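Long-range contacts in Pdx2 protein (PDB 2ABW), which hydrolyses glutamine to glutamate and ammonia, serving as the glutaminase subunit that supplies ammonia to Pdx1 for the synthesis of pyridoxal 5'-phosphate: residues Lys81-Gly85 with Phe209-Val213; Ile91-Val97 with Phe110-Gly114; Phe131-Ile137 with Leu169-His174; Lys146-Ala150 with Leu200-Ala204; Tyr157-Ile161 with Ile181-Val185. All coordinates share one frame; numbering follows the deposited sequence.

In the fold
Contacts 1, 3, 4 and 5 all reach the large mixed sheet, whereas contact 2 reaches the small three-stranded sheet through strand 94-98, which contact 5 ties to the large one. Contacts 1 and 2 adjoin through L93, whose CD1 lies 3.5 Å from G85 N, on either side in sequence of the nucleophile C87. Contacts 3 and 4 (centres about 10 Å apart) share the ladder between strands 130-137 and 149-153; contacts 3 and 5 (centres about 11 Å apart) share that between 167-174 and 180-187. Contacts 2 and 4 lie farthest apart, about 26 Å between centres. W84 and L200 both come within about 7 Å, side chain to side chain, of a charge-relay residue, E198 and H196 respectively.

Contact 1 of 5, residues Lys81-Gly85 with Phe209-Val213; sequences KPIWG and FYEKV
The CB of W84 sits over the middle of the F209 ring, 3.7 Å from its centroid and 11° off the ring normal, a CH-pi contact. V213 CG2 lies against the opposite face of that ring, displaced toward the rim, so the phenyl group is sandwiched between the strand and its own helix. At the ring's edge is the backbone of 81-85: P82 O is 3.7 Å from F209 CZ. The indole itself is turned obliquely to the phenyl ring, with planes at 43°, and its CE3 packs 3.8 Å from F209 CB.

P82 completes the apolar layer. Its CB bridges two side chains one helical turn apart, lying 3.8 Å from F209 CE1 and 3.9 Å from V213 CG2, while the aliphatic part of K212 passes alongside at slightly longer range. With CG of F209 anti to the backbone N (chi1 -175°), the ring reaches out from the helix to the strand backbone. The helical bond from V213 N to F209 O, 3.0 Å, keeps these two residues on one side of the helix.

Farther out, W84 NE1 is hydrogen-bonded to T193 OG1, which helps fix the indole's rotation, and K212 NZ forms a salt bridge with E186. V48 and L191, from the strands flanking 83-86, also touch F209 and W84. The arrangement is helix-on-sheet packing of an alpha/beta core: the C-terminal helix 204-219 covers the strand that leads into the nucleophile elbow bearing C87, as in class I glutamine amidotransferases.

Contact 2 of 5, residues Ile91-Val97 with Phe110-Gly114; sequences ILLSKNV and FSFGG
Polar contacts between 91-97 and 110-114 converge on L92 O. F112 N donates to it over 2.7 Å, lying in the carbonyl plane with a C=O...N angle of 159°; the N-H itself is bent, at 139°. G113 N adds a weak bond to the same oxygen. In one of two modelled conformers of S111, the hydroxyl stands between two carbonyls, with OG 2.9 Å from L92 O and 2.6 Å from S94 O, and its one proton could serve either. There OG also accepts from G113 N at 2.8 Å, forming an ST turn. This conformer's chi1 of -176° puts OG anti to the backbone N, where it can meet the two carbonyls and the G113 amide together.

Among the apolar contacts, L92 presents different atoms to two aromatic rings. Its CD2 lies over one face of F110, 3.9 Å from the ring centroid, as a CH-pi contact, and the two side chains cross at about a right angle. L92 CB meets the ring of F112 instead, 3.7 Å from CD2. I91 CG2 approaches the edge of the F110 ring, and V97 CG1 lies 4.2 Å from F110 CE2.

Tight backbone approach marks the far end of the contact, where L93 lies along G113 and G114. The positive phi angles of both glycines let the chain turn past L93 toward strand 115-120. On helix 54-60, F110 and I91 touch S54, assigned to glutamine binding, so the contact probably backs that pocket; L92 touches V57. F112 packs against helix 63-77, and L93 reaches both I76 of that helix and L115 of strand 115-120.

Contact 3 of 5, residues Phe131-Ile137 with Leu169-His174; sequences FICSLNI and LATFSH. With PG4 (tetraethylene glycol), chain C.
N136 and T171 form an antiparallel hydrogen-bonded pair, with N136 N to T171 O at 2.8 Å and T171 N to N136 O at 3.0 Å, followed by the non-hydrogen-bonded pair I137 and A170. Side chains of the first pair lie side by side: N136 ND2 donates to T171 OG1 at 3.3 Å, and the hydroxyl lies near the amide plane. A tetraethylene glycol, probably from the crystallisation liquor, joins both, accepting from N136 ND2 at O2 and from T171 OG1 at O5.

Away from this ladder the strands diverge, and aromatic groups bridge them. F131 and H174 stack face to face, centroids 4.0 Å apart and planes 16° from parallel. F172 reaches the edge of the F131 ring, its CE2 3.6 Å from F131 CE1, and offers one face to C133 SG, which lies 3.7 Å from the ring centroid. C133 takes chi1 64°, placing SG between its backbone N and carbonyl carbon, over the F172 ring.

I181 of strand 180-187 covers the opposite face of the F172 ring, and A183 touches its edge. Two antiparallel neighbours in the large mixed sheet thus splay apart at one end, where F131, F172 and H174 form an aromatic cluster; near the other end L169 and A170 make a classic bulge opposite A184.

Contact 4 of 5, residues Lys146-Ala150 with Leu200-Ala204; sequences KDLTA and LPHTA
The imidazole of H202 carries L148 CD2 centrally over one face, 3.6 Å from the ring centroid and only 3° off its normal, a CH-pi contact. T149 C and the A204 backbone N lie at the ring's edge, near its plane. A chi1 of 75° sets CG of H202 between its backbone N and carbonyl carbon and turns the imidazole toward L148.

L148 divides its two methyls between successive parts of the second segment. While CD2 covers H202, CD1 meets A204 CB at 3.5 Å, in the first turn of helix 204-219. L200 uses a single methyl in return: its CD1 rests 3.4 Å from T149 OG1 and 3.5 Å from A150 CA, and the L200 and T149 side chains cross at about a right angle.

Both sides of this contact have further support. L148 also touches I137 of the neighbouring strand, and F144 packs against A204; A150 contacts C133 and L135. The loop that runs from the charge-relay residues H196 and E198 to helix 204-219 thus packs on the start of strand 149-153, the outermost strand of the large mixed sheet in this class I glutaminase fold.

Contact 5 of 5, residues Tyr157-Ile161 with Ile181-Val185; sequences YIREI and IIAAV
Water 1 gives the shortest polar bond of the contact, donating to I182 O at 2.7 Å while accepting from I158 N at 2.9 Å. Water 2 makes the reciprocal link: it donates to I158 O at 2.8 Å and accepts from I182 N at 2.9 Å. Together the two waters use both backbone polar groups of each isoleucine. They link the two backbones, whose CA atoms lie 6.2 Å apart at I158 and I182, where the strands are not directly paired.

The strands run at 111° to one another and belong to different sheets, 157-161 to the edge of the three-stranded sheet and 181-185 to the large mixed one. The contact therefore joins the two sheets of the glutaminase domain by a water-mediated crossing rather than by a continuous ladder.

Branched side chains fill the angle beside the waters. I158 CD1 touches I182 CG2 at 3.9 Å, the two side chains meeting at about a right angle, and also approaches V185 CG1. I161 has chi1 -60° and chi2 -54°, a bent chain that brings its CD1 3.8 Å from I182 CD1 and 4.0 Å from V185 CG1. I182 meets I158 mainly through CG2 and I161 through CD1. At the outer end Y157 turns a ring edge to I181 CG2, a loose contact that is uncertain because I181 is modelled in two conformers.

V166 touches both I161 and V185, and V194 packs on I158. On the other side of strand 157-161, R159 and E160 make a classic bulge opposite T118 of strand 115-120, and R159 NH2 forms a salt bridge with E98.

Contact 1 of 5, residues Lys81-Gly85 with Phe209-Val213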
# COMPACT_ATOMS: atom_id res chain seq x y z
N LYS A 81 11.41 5.12 4.91
CA LYS A 81 10.43 4.81 5.92
C LYS A 81 9.39 3.85 5.33
O LYS A 81 9.09 3.88 4.16
CB LYS A 81 9.78 6.04 6.45
CG LYS A 81 10.78 6.82 7.30
CD LYS A 81 9.91 7.78 8.18
CE LYS A 81 10.63 8.70 8.89
NZ LYS A 81 9.76 9.59 9.64
N PRO A 82 8.88 2.93 6.17
CA PRO A 82 7.91 1.97 5.65
C PRO A 82 6.67 2.61 5.03
O PRO A 82 6.08 3.52 5.67
CB PRO A 82 7.57 1.10 6.87
CG PRO A 82 8.78 1.17 7.70
CD PRO A 82 9.27 2.62 7.55
N ILE A 83 6.22 2.05 3.91
CA ILE A 83 5.03 2.53 3.23
C ILE A 83 4.26 1.36 2.71
O ILE A 83 4.85 0.42 2.23
CB ILE A 83 5.40 3.55 2.13
CG1 ILE A 83 4.14 4.25 1.60
CG2 ILE A 83 6.30 2.93 1.10
CD1 ILE A 83 4.41 5.52 0.84
N TRP A 84 2.97 1.45 2.83
CA TRP A 84 2.02 0.41 2.37
C TRP A 84 1.09 1.09 1.40
O TRP A 84 0.25 1.92 1.77
CB TRP A 84 1.23 -0.14 3.54
CG TRP A 84 0.27 -1.23 3.18
CD1 TRP A 84 0.21 -1.93 1.97
CD2 TRP A 84 -0.69 -1.80 4.03
NE1 TRP A 84 -0.81 -2.86 2.01
CE2 TRP A 84 -1.36 -2.81 3.29
CE3 TRP A 84 -1.07 -1.57 5.36
CZ2 TRP A 84 -2.36 -3.58 3.84
CZ3 TRP A 84 -2.10 -2.29 5.86
CH2 TRP A 84 -2.70 -3.31 5.14
N GLY A 85 1.20 0.73 0.13
CA GLY A 85 0.23 1.16 -0.86
C GLY A 85 -0.77 0.09 -1.12
O GLY A 85 -0.40 -1.02 -1.46
N PHE A 209 2.16 -4.94 8.67
CA PHE A 209 2.72 -3.58 8.38
C PHE A 209 3.12 -2.92 9.70
O PHE A 209 4.17 -2.27 9.76
CB PHE A 209 1.76 -2.70 7.62
CG PHE A 209 2.38 -1.38 7.21
CD1 PHE A 209 3.45 -1.40 6.30
CD2 PHE A 209 1.94 -0.16 7.67
CE1 PHE A 209 4.07 -0.22 5.96
CE2 PHE A 209 2.56 1.01 7.30
CZ PHE A 209 3.61 0.96 6.49
N TYR A 210 2.35 -3.06 10.76
CA TYR A 210 2.75 -2.51 12.06
C TYR A 210 4.15 -3.06 12.45
O TYR A 210 5.03 -2.29 12.88
CB TYR A 210 1.73 -2.87 13.11
CG TYR A 210 2.21 -2.50 14.46
CD1 TYR A 210 2.16 -1.22 14.95
CD2 TYR A 210 2.85 -3.43 15.28
CE1 TYR A 210 2.66 -0.90 16.20
CE2 TYR A 210 3.35 -3.12 16.53
CZ TYR A 210 3.32 -1.83 16.98
OH TYR A 210 3.81 -1.41 18.24
N GLU A 211 4.34 -4.36 12.39
CA GLU A 211 5.60 -4.96 12.77
C GLU A 211 6.73 -4.43 11.87
O GLU A 211 7.82 -4.18 12.39
CB GLU A 211 5.47 -6.46 12.68
CG GLU A 211 4.68 -7.05 13.79
CD GLU A 211 5.35 -7.01 15.14
OE1 GLU A 211 6.59 -6.97 15.20
OE2 GLU A 211 4.69 -7.03 16.18
N LYS A 212 6.42 -4.15 10.60
CA LYS A 212 7.42 -3.56 9.69
C LYS A 212 7.88 -2.21 10.19
O LYS A 212 9.06 -1.83 10.22
CB LYS A 212 6.85 -3.43 8.30
CG LYS A 212 7.82 -3.09 7.24
CD LYS A 212 7.15 -3.21 5.86
CE LYS A 212 8.07 -2.71 4.69
NZ LYS A 212 9.08 -3.78 4.52
N VAL A 213 6.91 -1.40 10.58
CA VAL A 213 7.18 -0.03 11.12
C VAL A 213 7.95 -0.15 12.43
O VAL A 213 8.91 0.60 12.68
CB VAL A 213 5.88 0.78 11.28
CG1 VAL A 213 6.20 2.16 11.90
CG2 VAL A 213 5.14 0.95 9.98

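Contact 2 of 5, residues Ile91-Val97 with Phe110-Gly114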
# COMPACT_ATOMS: atom_id res chain seq x y z
N ILE A 91 -0.78 1.10 -6.96
CA ILE A 91 -0.50 1.64 -8.31
C ILE A 91 0.58 2.76 -8.22
O ILE A 91 1.56 2.74 -8.98
CB ILE A 91 -1.75 2.15 -8.98
CG1 ILE A 91 -2.64 0.96 -9.31
CG2 ILE A 91 -1.38 2.94 -10.24
CD1 ILE A 91 -3.98 1.36 -9.85
N LEU A 92 0.40 3.65 -7.26
CA LEU A 92 1.27 4.82 -7.11
C LEU A 92 2.64 4.48 -6.54
O LEU A 92 3.51 5.34 -6.52
CB LEU A 92 0.59 5.87 -6.28
CG LEU A 92 -0.62 6.53 -6.95
CD1 LEU A 92 -1.33 7.45 -5.96
CD2 LEU A 92 -0.22 7.22 -8.25
N LEU A 93 2.90 3.29 -6.09
CA LEU A 93 4.29 2.81 -5.78
C LEU A 93 4.99 2.13 -6.96
O LEU A 93 6.16 1.73 -6.90
CB LEU A 93 4.29 1.87 -4.60
CG LEU A 93 3.80 2.41 -3.28
CD1 LEU A 93 3.77 1.40 -2.14
CD2 LEU A 93 4.78 3.63 -2.83
N SER A 94 4.20 1.84 -7.99
CA SER A 94 4.68 1.00 -9.03
C SER A 94 5.58 1.73 -10.03
O SER A 94 5.36 2.89 -10.38
CB SER A 94 3.56 0.29 -9.78
OG SER A 94 2.82 -0.50 -8.88
N LYS A 95 6.53 0.99 -10.61
CA LYS A 95 7.43 1.58 -11.66
C LYS A 95 6.77 1.90 -12.95
O LYS A 95 6.89 3.03 -13.50
CB LYS A 95 8.56 0.62 -11.94
CG LYS A 95 9.60 1.14 -12.94
CD LYS A 95 10.78 0.22 -13.02
CE LYS A 95 11.97 0.90 -13.75
NZ LYS A 95 11.82 2.39 -13.69
N ASN A 96 6.05 0.92 -13.51
CA ASN A 96 5.35 1.09 -14.75
C ASN A 96 3.87 0.95 -14.47
O ASN A 96 3.42 -0.06 -13.88
CB ASN A 96 5.78 0.06 -15.78
CG ASN A 96 7.23 0.12 -16.10
OD1 ASN A 96 7.78 1.23 -16.42
ND2 ASN A 96 7.89 -1.05 -16.05
N VAL A 97 3.09 1.96 -14.80
CA VAL A 97 1.65 1.93 -14.72
C VAL A 97 1.03 1.85 -16.07
O VAL A 97 1.31 2.73 -16.90
CB VAL A 97 1.13 3.10 -13.82
CG1 VAL A 97 -0.37 3.05 -13.74
CG2 VAL A 97 1.82 3.15 -12.36
N PHE A 110 4.03 10.72 -12.26
CA PHE A 110 2.81 10.11 -11.77
C PHE A 110 3.00 9.22 -10.52
O PHE A 110 2.35 9.43 -9.50
CB PHE A 110 2.13 9.25 -12.82
CG PHE A 110 0.80 8.68 -12.39
CD1 PHE A 110 -0.33 9.50 -12.37
CD2 PHE A 110 0.63 7.32 -12.13
CE1 PHE A 110 -1.58 8.97 -12.02
CE2 PHE A 110 -0.62 6.78 -11.79
CZ PHE A 110 -1.70 7.60 -11.74
N SER A 111 3.82 8.18 -10.63
CA SER A 111 4.10 7.30 -9.53
C SER A 111 5.10 7.92 -8.53
O SER A 111 6.00 8.71 -8.90
CB SER A 111 4.71 6.01 -10.02
OG SER A 111 4.93 5.07 -8.98
N PHE A 112 4.91 7.52 -7.27
CA PHE A 112 5.93 7.77 -6.19
C PHE A 112 7.07 6.82 -6.34
O PHE A 112 8.17 7.09 -5.78
CB PHE A 112 5.36 7.65 -4.77
CG PHE A 112 4.13 8.40 -4.50
CD1 PHE A 112 4.08 9.78 -4.53
CD2 PHE A 112 2.98 7.74 -4.09
CE1 PHE A 112 2.93 10.50 -4.26
CE2 PHE A 112 1.87 8.41 -3.82
CZ PHE A 112 1.80 9.82 -3.92
N GLY A 113 6.86 5.68 -6.99
CA GLY A 113 7.89 4.62 -7.05
C GLY A 113 8.01 3.84 -5.74
O GLY A 113 7.34 4.18 -4.75
N GLY A 114 8.87 2.77 -5.79
CA GLY A 114 9.16 2.00 -4.56
C GLY A 114 9.00 0.49 -4.79
O GLY A 114 9.65 -0.31 -4.16

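Contact 3 of 5, residues Phe131-Ile137 with Leu169-His174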
# COMPACT_ATOMS: atom_id res chain seq x y z
N PHE A 131 -14.59 -10.31 -5.68
CA PHE A 131 -14.54 -11.63 -5.16
C PHE A 131 -13.65 -11.68 -3.93
O PHE A 131 -12.85 -10.78 -3.74
CB PHE A 131 -14.03 -12.61 -6.25
CG PHE A 131 -12.66 -12.28 -6.77
CD1 PHE A 131 -11.55 -12.79 -6.17
CD2 PHE A 131 -12.52 -11.54 -7.94
CE1 PHE A 131 -10.25 -12.47 -6.66
CE2 PHE A 131 -11.25 -11.22 -8.44
CZ PHE A 131 -10.12 -11.71 -7.82
N ILE A 132 -13.88 -12.69 -3.13
CA ILE A 132 -12.99 -13.04 -2.02
C ILE A 132 -12.14 -14.25 -2.46
O ILE A 132 -12.69 -15.29 -2.93
CB ILE A 132 -13.73 -13.34 -0.78
CG1 ILE A 132 -14.40 -12.04 -0.26
CG2 ILE A 132 -12.77 -13.89 0.25
CD1 ILE A 132 -15.42 -12.24 0.87
N CYS A 133 -10.82 -14.10 -2.37
CA CYS A 133 -9.90 -15.15 -2.67
C CYS A 133 -9.18 -15.63 -1.41
O CYS A 133 -9.03 -14.94 -0.43
CB CYS A 133 -8.93 -14.71 -3.76
SG CYS A 133 -7.91 -13.40 -3.31
N SER A 134 -8.75 -16.89 -1.46
CA SER A 134 -7.86 -17.46 -0.49
C SER A 134 -6.43 -17.08 -0.87
O SER A 134 -6.02 -17.24 -2.05
CB SER A 134 -7.95 -18.99 -0.53
OG SER A 134 -7.40 -19.52 0.66
N LEU A 135 -5.60 -16.69 0.10
CA LEU A 135 -4.21 -16.29 -0.19
C LEU A 135 -3.21 -17.36 0.14
O LEU A 135 -3.36 -18.06 1.19
CB LEU A 135 -3.90 -15.05 0.67
CG LEU A 135 -4.70 -13.77 0.37
CD1 LEU A 135 -4.27 -12.66 1.44
CD2 LEU A 135 -4.47 -13.30 -1.09
N ASN A 136 -2.23 -17.53 -0.73
CA ASN A 136 -1.03 -18.32 -0.48
C ASN A 136 0.01 -17.31 -0.04
O ASN A 136 0.45 -16.52 -0.87
CB ASN A 136 -0.60 -19.02 -1.73
CG ASN A 136 0.70 -19.62 -1.61
OD1 ASN A 136 0.96 -20.29 -0.63
ND2 ASN A 136 1.51 -19.53 -2.65
N ILE A 137 0.35 -17.29 1.25
CA ILE A 137 1.21 -16.27 1.74
C ILE A 137 2.62 -16.82 2.04
O ILE A 137 2.76 -17.82 2.75
CB ILE A 137 0.65 -15.60 2.98
CG1 ILE A 137 -0.76 -15.00 2.74
CG2 ILE A 137 1.64 -14.53 3.46
CD1 ILE A 137 -1.47 -14.31 3.93
N LEU A 169 4.83 -11.72 -1.87
CA LEU A 169 4.40 -12.03 -0.53
C LEU A 169 3.15 -12.90 -0.51
O LEU A 169 2.91 -13.71 0.39
CB LEU A 169 4.20 -10.68 0.24
CG LEU A 169 3.71 -10.82 1.63
CD1 LEU A 169 4.64 -11.68 2.54
CD2 LEU A 169 3.44 -9.44 2.22
N ALA A 170 2.21 -12.68 -1.45
CA ALA A 170 1.00 -13.47 -1.48
C ALA A 170 0.48 -13.59 -2.90
O ALA A 170 0.57 -12.63 -3.69
CB ALA A 170 -0.09 -12.83 -0.64
N THR A 171 -0.04 -14.77 -3.24
CA THR A 171 -0.63 -15.08 -4.53
C THR A 171 -1.95 -15.78 -4.28
O THR A 171 -2.30 -16.16 -3.17
CB THR A 171 0.25 -15.99 -5.35
OG1 THR A 171 0.38 -17.27 -4.70
CG2 THR A 171 1.59 -15.35 -5.56
N PHE A 172 -2.77 -15.84 -5.34
CA PHE A 172 -4.02 -16.59 -5.28
C PHE A 172 -4.37 -17.15 -6.59
O PHE A 172 -3.83 -16.74 -7.60
CB PHE A 172 -5.18 -15.72 -4.80
CG PHE A 172 -5.57 -14.57 -5.74
CD1 PHE A 172 -4.99 -13.32 -5.57
CD2 PHE A 172 -6.57 -14.70 -6.63
CE1 PHE A 172 -5.35 -12.29 -6.39
CE2 PHE A 172 -6.95 -13.67 -7.42
CZ PHE A 172 -6.35 -12.48 -7.29
N SER A 173 -5.26 -18.12 -6.59
CA SER A 173 -5.75 -18.67 -7.83
C SER A 173 -7.21 -18.37 -7.92
O SER A 173 -7.90 -18.42 -6.91
CB SER A 173 -5.50 -20.18 -7.85
OG SER A 173 -4.09 -20.34 -8.06
N HIS A 174 -7.67 -18.09 -9.12
CA HIS A 174 -9.07 -17.74 -9.32
C HIS A 174 -9.46 -18.40 -10.59
O HIS A 174 -8.72 -18.37 -11.58
CB HIS A 174 -9.25 -16.21 -9.38
CG HIS A 174 -10.69 -15.75 -9.40
ND1 HIS A 174 -11.57 -15.98 -8.36
CD2 HIS A 174 -11.36 -15.00 -10.30
CE1 HIS A 174 -12.74 -15.44 -8.66
NE2 HIS A 174 -12.64 -14.84 -9.83
O1 PG4 C . 4.30 -19.72 -5.08
C1 PG4 C . 5.29 -20.55 -4.51
C2 PG4 C . 5.06 -20.92 -3.05
O2 PG4 C . 3.74 -21.51 -2.82
C3 PG4 C . 3.72 -22.95 -2.77
C4 PG4 C . 2.30 -23.41 -2.42
O3 PG4 C . 1.38 -23.11 -3.49
C5 PG4 C . 0.04 -23.31 -3.10
C6 PG4 C . -0.87 -22.98 -4.26
O4 PG4 C . -0.89 -21.55 -4.36
C7 PG4 C . -1.76 -21.11 -5.39
C8 PG4 C . -1.73 -19.60 -5.53
O5 PG4 C . -0.46 -19.32 -6.09

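Contact 4 of 5, residues Lys146-Ala150 with Leu200-Ala204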
# COMPACT_ATOMS: atom_id res chain seq x y z
N LYS A 146 -3.10 -19.59 8.78
CA LYS A 146 -3.49 -20.30 7.61
C LYS A 146 -4.86 -19.82 7.07
O LYS A 146 -5.71 -19.37 7.80
CB LYS A 146 -3.56 -21.78 7.92
CG LYS A 146 -4.59 -22.12 8.88
CD LYS A 146 -5.19 -23.51 8.63
CE LYS A 146 -6.45 -23.70 9.44
NZ LYS A 146 -7.58 -24.21 8.61
N ASP A 147 -5.04 -19.97 5.77
CA ASP A 147 -6.33 -19.72 5.13
C ASP A 147 -6.88 -18.34 5.28
O ASP A 147 -8.09 -18.12 5.35
CB ASP A 147 -7.34 -20.80 5.40
CG ASP A 147 -6.89 -22.15 4.82
OD1 ASP A 147 -6.54 -22.23 3.61
OD2 ASP A 147 -6.83 -23.09 5.63
N LEU A 148 -5.99 -17.37 5.14
CA LEU A 148 -6.50 -16.01 5.12
C LEU A 148 -7.05 -15.65 3.78
O LEU A 148 -6.70 -16.27 2.78
CB LEU A 148 -5.40 -15.00 5.47
CG LEU A 148 -4.94 -15.00 6.93
CD1 LEU A 148 -3.64 -14.24 7.11
CD2 LEU A 148 -6.06 -14.37 7.82
N THR A 149 -7.90 -14.64 3.76
CA THR A 149 -8.63 -14.24 2.58
C THR A 149 -8.34 -12.77 2.26
O THR A 149 -7.81 -12.02 3.07
CB THR A 149 -10.13 -14.39 2.81
OG1 THR A 149 -10.45 -13.85 4.10
CG2 THR A 149 -10.41 -15.88 2.78
N ALA A 150 -8.66 -12.43 1.01
CA ALA A 150 -8.55 -11.08 0.52
C ALA A 150 -9.76 -10.74 -0.30
O ALA A 150 -10.27 -11.54 -1.09
CB ALA A 150 -7.34 -10.99 -0.41
N LEU A 200 -12.36 -6.84 4.95
CA LEU A 200 -12.55 -8.15 5.61
C LEU A 200 -12.28 -8.01 7.08
O LEU A 200 -11.54 -7.13 7.52
CB LEU A 200 -11.67 -9.23 5.00
CG LEU A 200 -11.95 -9.51 3.55
CD1 LEU A 200 -10.89 -10.59 3.09
CD2 LEU A 200 -13.39 -10.03 3.29
N PRO A 201 -12.94 -8.81 7.91
CA PRO A 201 -12.76 -8.52 9.33
C PRO A 201 -11.34 -8.67 9.84
O PRO A 201 -10.95 -7.90 10.71
CB PRO A 201 -13.75 -9.48 10.01
CG PRO A 201 -14.84 -9.68 8.95
CD PRO A 201 -14.03 -9.74 7.63
N HIS A 202 -10.58 -9.62 9.28
CA HIS A 202 -9.25 -9.91 9.89
C HIS A 202 -8.31 -8.76 9.64
O HIS A 202 -8.55 -7.95 8.74
CB HIS A 202 -8.63 -11.17 9.43
CG HIS A 202 -8.06 -11.14 8.06
ND1 HIS A 202 -8.64 -11.71 6.92
CD2 HIS A 202 -6.85 -10.66 7.65
CE1 HIS A 202 -7.82 -11.49 5.88
NE2 HIS A 202 -6.74 -10.87 6.31
N THR A 203 -7.26 -8.72 10.45
CA THR A 203 -6.34 -7.58 10.48
C THR A 203 -4.89 -8.02 10.13
O THR A 203 -3.93 -7.36 10.55
CB THR A 203 -6.33 -6.85 11.84
OG1 THR A 203 -6.09 -7.80 12.87
CG2 THR A 203 -7.71 -6.11 12.10
N ALA A 204 -4.73 -9.09 9.40
CA ALA A 204 -3.37 -9.73 9.24
C ALA A 204 -2.42 -8.75 8.61
O ALA A 204 -1.27 -8.62 9.05
CB ALA A 204 -3.49 -10.95 8.37

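Contact 5 of 5, residues Tyr157-Ile161 with Ile181-Val185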
# COMPACT_ATOMS: atom_id res chain seq x y z
N TYR A 157 -3.92 -5.18 -11.48
CA TYR A 157 -3.24 -6.41 -11.85
C TYR A 157 -1.78 -6.20 -11.99
O TYR A 157 -1.30 -5.44 -12.81
CB TYR A 157 -3.85 -6.95 -13.14
CG TYR A 157 -3.18 -8.17 -13.67
CD1 TYR A 157 -3.39 -9.41 -13.08
CD2 TYR A 157 -2.41 -8.12 -14.78
CE1 TYR A 157 -2.78 -10.56 -13.60
CE2 TYR A 157 -1.80 -9.26 -15.30
CZ TYR A 157 -1.98 -10.44 -14.68
OH TYR A 157 -1.37 -11.56 -15.23
N ILE A 158 -0.99 -6.99 -11.25
CA ILE A 158 0.46 -6.93 -11.32
C ILE A 158 0.95 -7.84 -12.45
O ILE A 158 0.95 -9.09 -12.31
CB ILE A 158 1.07 -7.31 -9.97
CG1 ILE A 158 0.64 -6.30 -8.91
CG2 ILE A 158 2.56 -7.43 -10.10
CD1 ILE A 158 1.00 -6.61 -7.40
N ARG A 159 1.34 -7.25 -13.56
CA ARG A 159 1.64 -7.94 -14.76
C ARG A 159 3.07 -8.41 -14.77
O ARG A 159 3.38 -9.44 -15.41
CB ARG A 159 1.37 -7.09 -15.95
CG ARG A 159 1.52 -7.81 -17.31
CD ARG A 159 1.05 -6.96 -18.46
NE ARG A 159 1.92 -5.84 -18.79
CZ ARG A 159 3.09 -5.96 -19.40
NH1 ARG A 159 3.64 -7.14 -19.65
NH2 ARG A 159 3.80 -4.89 -19.62
N GLU A 160 3.99 -7.63 -14.21
CA GLU A 160 5.43 -7.96 -14.26
C GLU A 160 6.11 -7.65 -12.91
O GLU A 160 5.91 -6.57 -12.38
CB GLU A 160 6.14 -7.13 -15.32
CG GLU A 160 5.59 -7.28 -16.73
CD GLU A 160 6.32 -6.42 -17.78
OE1 GLU A 160 6.69 -5.26 -17.41
OE2 GLU A 160 6.55 -6.95 -18.89
N ILE A 161 7.01 -8.54 -12.51
CA ILE A 161 8.00 -8.26 -11.46
C ILE A 161 9.28 -7.90 -12.22
O ILE A 161 9.71 -8.66 -13.10
CB ILE A 161 8.21 -9.48 -10.59
CG1 ILE A 161 6.91 -9.91 -9.89
CG2 ILE A 161 9.29 -9.27 -9.53
CD1 ILE A 161 6.19 -8.84 -9.07
N ILE A 181 -2.01 -15.51 -9.43
CA ILE A 181 -2.19 -14.04 -9.50
C ILE A 181 -1.48 -13.43 -8.29
O ILE A 181 -1.59 -13.94 -7.17
CB ILE A 181 -3.68 -13.65 -9.52
CG1 ILE A 181 -4.43 -14.37 -10.65
CG2 ILE A 181 -3.82 -12.16 -9.65
CD1 ILE A 181 -5.89 -13.93 -10.82
N ILE A 182 -0.67 -12.38 -8.49
CA ILE A 182 0.10 -11.77 -7.41
C ILE A 182 -0.79 -10.77 -6.68
O ILE A 182 -1.26 -9.81 -7.28
CB ILE A 182 1.35 -11.07 -7.96
CG1 ILE A 182 2.24 -12.09 -8.68
CG2 ILE A 182 2.14 -10.33 -6.81
CD1 ILE A 182 3.46 -11.47 -9.40
N ALA A 183 -0.99 -11.02 -5.38
CA ALA A 183 -1.82 -10.19 -4.54
C ALA A 183 -1.04 -9.15 -3.70
O ALA A 183 -1.59 -8.11 -3.38
CB ALA A 183 -2.73 -11.08 -3.63
N ALA A 184 0.17 -9.50 -3.28
CA ALA A 184 0.96 -8.66 -2.40
C ALA A 184 2.40 -8.85 -2.73
O ALA A 184 2.91 -9.94 -3.03
CB ALA A 184 0.70 -9.03 -1.00
N VAL A 185 3.12 -7.72 -2.74
CA VAL A 185 4.58 -7.71 -2.96
C VAL A 185 5.23 -6.85 -1.90
O VAL A 185 4.58 -5.94 -1.35
CB VAL A 185 4.95 -7.15 -4.36
CG1 VAL A 185 4.53 -8.18 -5.44
CG2 VAL A 185 4.37 -5.79 -4.67
O HOH W 1 -2.21 -9.09 -9.70
O HOH W 2 -0.59 -11.04 -11.10